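Local coordinates for 3-oxoacyl-[acyl-carrier-protein] reductase (PDB 3U9L) that probably reduces 3-oxoacyl-[acyl-carrier-protein] substrates with NADPH, as a member of the short-chain dehydrogenase/reductase family, at residues A[131-134]-A[140-143]; A[249-254]-A[258-263]. All coordinates share one frame; numbering follows the deposited sequence.

Both contacts bring a helix against the same parallel sheet of the Rossmann fold, and their centres lie 15 Å apart. Contact 1 is buried and apolar: one methyl group of helix 108-136 reaches strand 139-144, an inner strand of the sheet. Contact 2 lies nearer the surface, where helix 242-252 ends and the chain turns toward the outermost strand 262-265. There an arginine side chain bonds to backbone carbonyls, beside a small apolar patch of Val251, Pro260 and Val263. The two meet directly. Leu140 and Ile142 of contact 1 pack on Val251 of contact 2, Ile142 also on Val252, and Leu140 CD2 lies 3.6 Å from Arg259 NE.

Contact 1 (A[131-134]-A[140-143]); sequences PHMR and LLIW
Met133, a selenomethionine in this crystal, meets Leu141 where helix 108-136 packs on strand 139-144. The fold is the Rossmann fold of the short-chain dehydrogenases, and the helix leads through a short connection into this strand, so the contact joins neighbours in sequence. The contact is small, burying 98 Å² in all, and its tight part is the tip of Met133 on Leu141. The CB of Met133 points toward the strand. The chain turns about the CG-SE bond (chi3 67°), which carries the methyl CE to the strand. Met133 CE lies 3.7 Å from Leu141 CD1, and Met133 SE 4.0 Å from it. The side chains cross at a slant, and on the leucine the CD1 branch does the touching. Leu141 has a chi1 of -95°, away from the usual staggered values, and the end of its side chain comes closer to the helix than its first bond suggests. Both residues also touch Ile183 of strand 183-190, and Leu141 reaches Leu178 of helix 158-179, so other apolar groups complete this part of the core. Leu140 turns its side chain away from the helix and offers its backbone instead.

The looser side of segment 131-134 is that of Pro131 and His132, which are partly exposed and do not touch segment 140-143. His132 packs on Ile78 and Ile82 of helix 71-85. Arg134, by contrast, is buried against the second subunit, with salt bridges to Glu104 and Glu214 of that subunit. Segment 131-134 thus gives the strand one long apolar side chain and the neighbouring subunit a charged one. At the strand end of the contact, Met133 CE rests 3.7 Å from the backbone N of Leu140.

Contact 2 (A[249-254]-A[258-263]); sequences VRVVGT and KRPFRV
The C-terminal end of helix 242-252 and the turn into strand 262-265, the outermost strand of the Rossmann sheet within this chain, are joined here by an arginine bound to helix-end carbonyls. Arg259 sends an extended chain, with chi2 at -177°, across Val251 to the last turn of the helix. Arg259 NE donates to Val251 O at 2.9 Å, and Arg259 NH2 donates to Val252 O at 3.0 Å in a nearly straight bond (173°). Both oxygens lie close to the guanidinium plane, at its edge. Val251 O also accepts from Thr254 N, and the two donors approach from opposite faces of the carbonyl plane. Thr254 O sits over one face of the Arg259 guanidinium, 3.2 Å from Arg259 NH2, but the angle is too poor for a bond. Thr254 OG1 donates to Arg250 O at 2.8 Å, and CG2 of the same threonine packs on Lys258 O.

Beside these bonds, Val251 CG2 meets Val263 CG2 at 3.8 Å, and the two side chains run past each other in opposite directions. The same methyl approaches Pro260 CG more loosely. NH1 of Arg259 turns to Glu184 in a salt bridge, linking this corner to strand 183-190. Replacing Arg259 by alanine removes both bonds, which would probably leave Val252 O without this donor, Val251 O with Thr254 N in place of two donors, and Glu184 without this charged mate. With two carbonyls of the last helical turn bonded at its edge, the positive guanidinium probably offsets part of the negative end of the helix dipole.

Contact 1 (A[131-134]-A[140-143])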
# COMPACT_ATOMS: atom_id res chain seq x y z
N PRO A 131 -9.90 6.20 -20.86
CA PRO A 131 -10.25 5.92 -22.26
C PRO A 131 -10.21 7.20 -23.04
O PRO A 131 -9.73 7.18 -24.11
CB PRO A 131 -11.69 5.42 -22.11
CG PRO A 131 -11.65 4.72 -20.82
CD PRO A 131 -10.51 5.21 -20.00
N HIS A 132 -10.71 8.32 -22.52
CA HIS A 132 -10.65 9.54 -23.26
C HIS A 132 -9.22 10.07 -23.41
O HIS A 132 -8.87 10.52 -24.46
CB HIS A 132 -11.58 10.56 -22.61
CG HIS A 132 -12.96 10.05 -22.43
ND1 HIS A 132 -13.91 10.05 -23.42
CD2 HIS A 132 -13.57 9.51 -21.35
CE1 HIS A 132 -15.02 9.53 -22.95
NE2 HIS A 132 -14.84 9.20 -21.70
N MSE A 133 -8.42 9.97 -22.36
CA MSE A 133 -7.07 10.49 -22.45
C MSE A 133 -6.21 9.64 -23.38
O MSE A 133 -5.40 10.16 -24.07
CB MSE A 133 -6.46 10.70 -21.07
CG MSE A 133 -7.31 11.55 -20.11
SE MSE A 133 -6.73 11.72 -18.28
CE MSE A 133 -5.23 12.67 -18.63
N ARG A 134 -6.49 8.35 -23.43
CA ARG A 134 -5.79 7.47 -24.30
C ARG A 134 -6.10 7.75 -25.76
O ARG A 134 -5.24 7.68 -26.58
CB ARG A 134 -6.04 6.02 -23.95
CG ARG A 134 -5.34 5.56 -22.71
CD ARG A 134 -5.39 4.09 -22.47
NE ARG A 134 -6.62 3.56 -21.96
CZ ARG A 134 -7.54 2.99 -22.71
NH1 ARG A 134 -7.37 2.88 -24.00
NH2 ARG A 134 -8.62 2.52 -22.17
N LEU A 140 -1.98 14.46 -18.62
CA LEU A 140 -1.10 14.42 -17.45
C LEU A 140 -1.90 13.97 -16.30
O LEU A 140 -2.99 14.54 -16.07
CB LEU A 140 -0.54 15.80 -17.14
CG LEU A 140 0.26 16.07 -15.84
CD1 LEU A 140 1.63 15.33 -15.80
CD2 LEU A 140 0.47 17.58 -15.71
N LEU A 141 -1.42 12.92 -15.62
CA LEU A 141 -1.97 12.49 -14.34
C LEU A 141 -1.09 13.05 -13.26
O LEU A 141 0.17 12.90 -13.29
CB LEU A 141 -1.96 10.95 -14.21
CG LEU A 141 -3.23 10.21 -14.57
CD1 LEU A 141 -3.56 10.68 -16.04
CD2 LEU A 141 -2.99 8.73 -14.53
N ILE A 142 -1.72 13.67 -12.28
CA ILE A 142 -1.00 14.11 -11.10
C ILE A 142 -1.63 13.40 -9.92
O ILE A 142 -2.85 13.44 -9.72
CB ILE A 142 -1.12 15.69 -10.93
CG1 ILE A 142 -0.56 16.42 -12.16
CG2 ILE A 142 -0.46 16.17 -9.66
CD1 ILE A 142 -0.59 17.94 -12.03
N TRP A 143 -0.80 12.78 -9.09
CA TRP A 143 -1.33 12.09 -7.92
C TRP A 143 -0.84 12.85 -6.71
O TRP A 143 0.33 13.25 -6.66
CB TRP A 143 -0.76 10.66 -7.89
CG TRP A 143 -1.09 9.80 -9.11
CD1 TRP A 143 -0.55 9.90 -10.39
CD2 TRP A 143 -1.99 8.69 -9.15
NE1 TRP A 143 -1.07 8.90 -11.22
CE2 TRP A 143 -1.94 8.14 -10.48
CE3 TRP A 143 -2.82 8.08 -8.19
CZ2 TRP A 143 -2.71 7.03 -10.85
CZ3 TRP A 143 -3.54 6.97 -8.55
CH2 TRP A 143 -3.50 6.47 -9.87

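Contact 2 (A[249-254]-A[258-263])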
# COMPACT_ATOMS: atom_id res chain seq x y z
N VAL A 249 0.73 24.17 -9.78
CA VAL A 249 0.65 25.15 -10.85
C VAL A 249 1.94 25.12 -11.65
O VAL A 249 1.89 25.10 -12.87
CB VAL A 249 0.42 26.57 -10.27
CG1 VAL A 249 0.63 27.64 -11.36
CG2 VAL A 249 -0.97 26.67 -9.57
N ARG A 250 3.09 25.07 -10.96
CA ARG A 250 4.40 24.94 -11.66
C ARG A 250 4.55 23.66 -12.46
O ARG A 250 5.07 23.69 -13.57
CB ARG A 250 5.59 25.05 -10.70
CG ARG A 250 5.95 26.48 -10.36
CD ARG A 250 7.26 26.60 -9.49
NE ARG A 250 7.14 25.79 -8.27
CZ ARG A 250 6.88 26.27 -7.05
NH1 ARG A 250 6.72 27.59 -6.86
NH2 ARG A 250 6.77 25.41 -6.04
N VAL A 251 4.12 22.51 -11.93
CA VAL A 251 4.13 21.29 -12.77
C VAL A 251 3.29 21.45 -14.03
O VAL A 251 3.74 21.14 -15.15
CB VAL A 251 3.63 20.08 -11.95
CG1 VAL A 251 3.40 18.86 -12.84
CG2 VAL A 251 4.63 19.76 -10.82
N VAL A 252 2.05 21.88 -13.85
CA VAL A 252 1.15 22.06 -14.98
C VAL A 252 1.73 23.08 -15.98
O VAL A 252 1.65 22.87 -17.16
CB VAL A 252 -0.26 22.47 -14.54
CG1 VAL A 252 -1.05 22.92 -15.72
CG2 VAL A 252 -0.95 21.29 -13.86
N GLY A 253 2.40 24.11 -15.49
CA GLY A 253 2.99 25.09 -16.38
C GLY A 253 4.32 24.72 -17.01
O GLY A 253 4.87 25.51 -17.78
N THR A 254 4.88 23.54 -16.69
CA THR A 254 6.14 23.09 -17.28
C THR A 254 5.84 22.46 -18.62
O THR A 254 4.79 21.84 -18.78
CB THR A 254 6.81 22.05 -16.37
OG1 THR A 254 7.15 22.68 -15.16
CG2 THR A 254 8.09 21.50 -17.01
N LYS A 258 8.85 17.62 -20.08
CA LYS A 258 9.84 18.03 -19.07
C LYS A 258 9.30 18.12 -17.63
O LYS A 258 9.94 18.73 -16.77
CB LYS A 258 10.47 19.38 -19.44
CG LYS A 258 11.19 19.41 -20.83
CD LYS A 258 12.10 20.68 -20.93
CE LYS A 258 11.37 21.95 -21.45
NZ LYS A 258 10.96 21.87 -22.93
N ARG A 259 8.14 17.56 -17.37
CA ARG A 259 7.63 17.53 -16.00
C ARG A 259 8.38 16.59 -15.04
O ARG A 259 8.71 15.46 -15.39
CB ARG A 259 6.13 17.24 -16.03
CG ARG A 259 5.41 18.31 -16.80
CD ARG A 259 3.95 18.10 -16.81
NE ARG A 259 3.23 19.26 -17.33
CZ ARG A 259 2.60 19.30 -18.51
NH1 ARG A 259 2.56 18.22 -19.29
NH2 ARG A 259 1.94 20.39 -18.88
N PRO A 260 8.62 17.05 -13.79
CA PRO A 260 9.31 16.17 -12.84
C PRO A 260 8.41 14.99 -12.55
O PRO A 260 7.20 15.19 -12.54
CB PRO A 260 9.42 17.02 -11.56
CG PRO A 260 8.52 18.30 -11.80
CD PRO A 260 7.97 18.24 -13.20
N PHE A 261 8.99 13.83 -12.26
CA PHE A 261 8.22 12.67 -11.81
C PHE A 261 7.62 12.78 -10.37
O PHE A 261 6.49 12.42 -10.18
CB PHE A 261 9.08 11.39 -11.92
CG PHE A 261 8.33 10.12 -11.64
CD1 PHE A 261 7.34 9.69 -12.50
CD2 PHE A 261 8.61 9.36 -10.51
CE1 PHE A 261 6.64 8.52 -12.25
CE2 PHE A 261 7.92 8.17 -10.25
CZ PHE A 261 6.92 7.76 -11.13
N ARG A 262 8.38 13.33 -9.44
CA ARG A 262 7.91 13.62 -8.10
C ARG A 262 8.28 15.02 -7.67
O ARG A 262 9.32 15.48 -8.01
CB ARG A 262 8.45 12.66 -7.07
CG ARG A 262 8.03 11.29 -7.18
CD ARG A 262 8.57 10.49 -6.07
NE ARG A 262 8.16 9.13 -6.20
CZ ARG A 262 7.02 8.64 -5.80
NH1 ARG A 262 6.76 7.39 -6.01
NH2 ARG A 262 6.29 9.29 -4.96
N VAL A 263 7.42 15.66 -6.88
CA VAL A 263 7.75 17.00 -6.36
C VAL A 263 7.50 16.85 -4.86
O VAL A 263 6.43 16.38 -4.46
CB VAL A 263 6.89 18.16 -7.00
CG1 VAL A 263 7.16 19.49 -6.32
CG2 VAL A 263 7.18 18.30 -8.49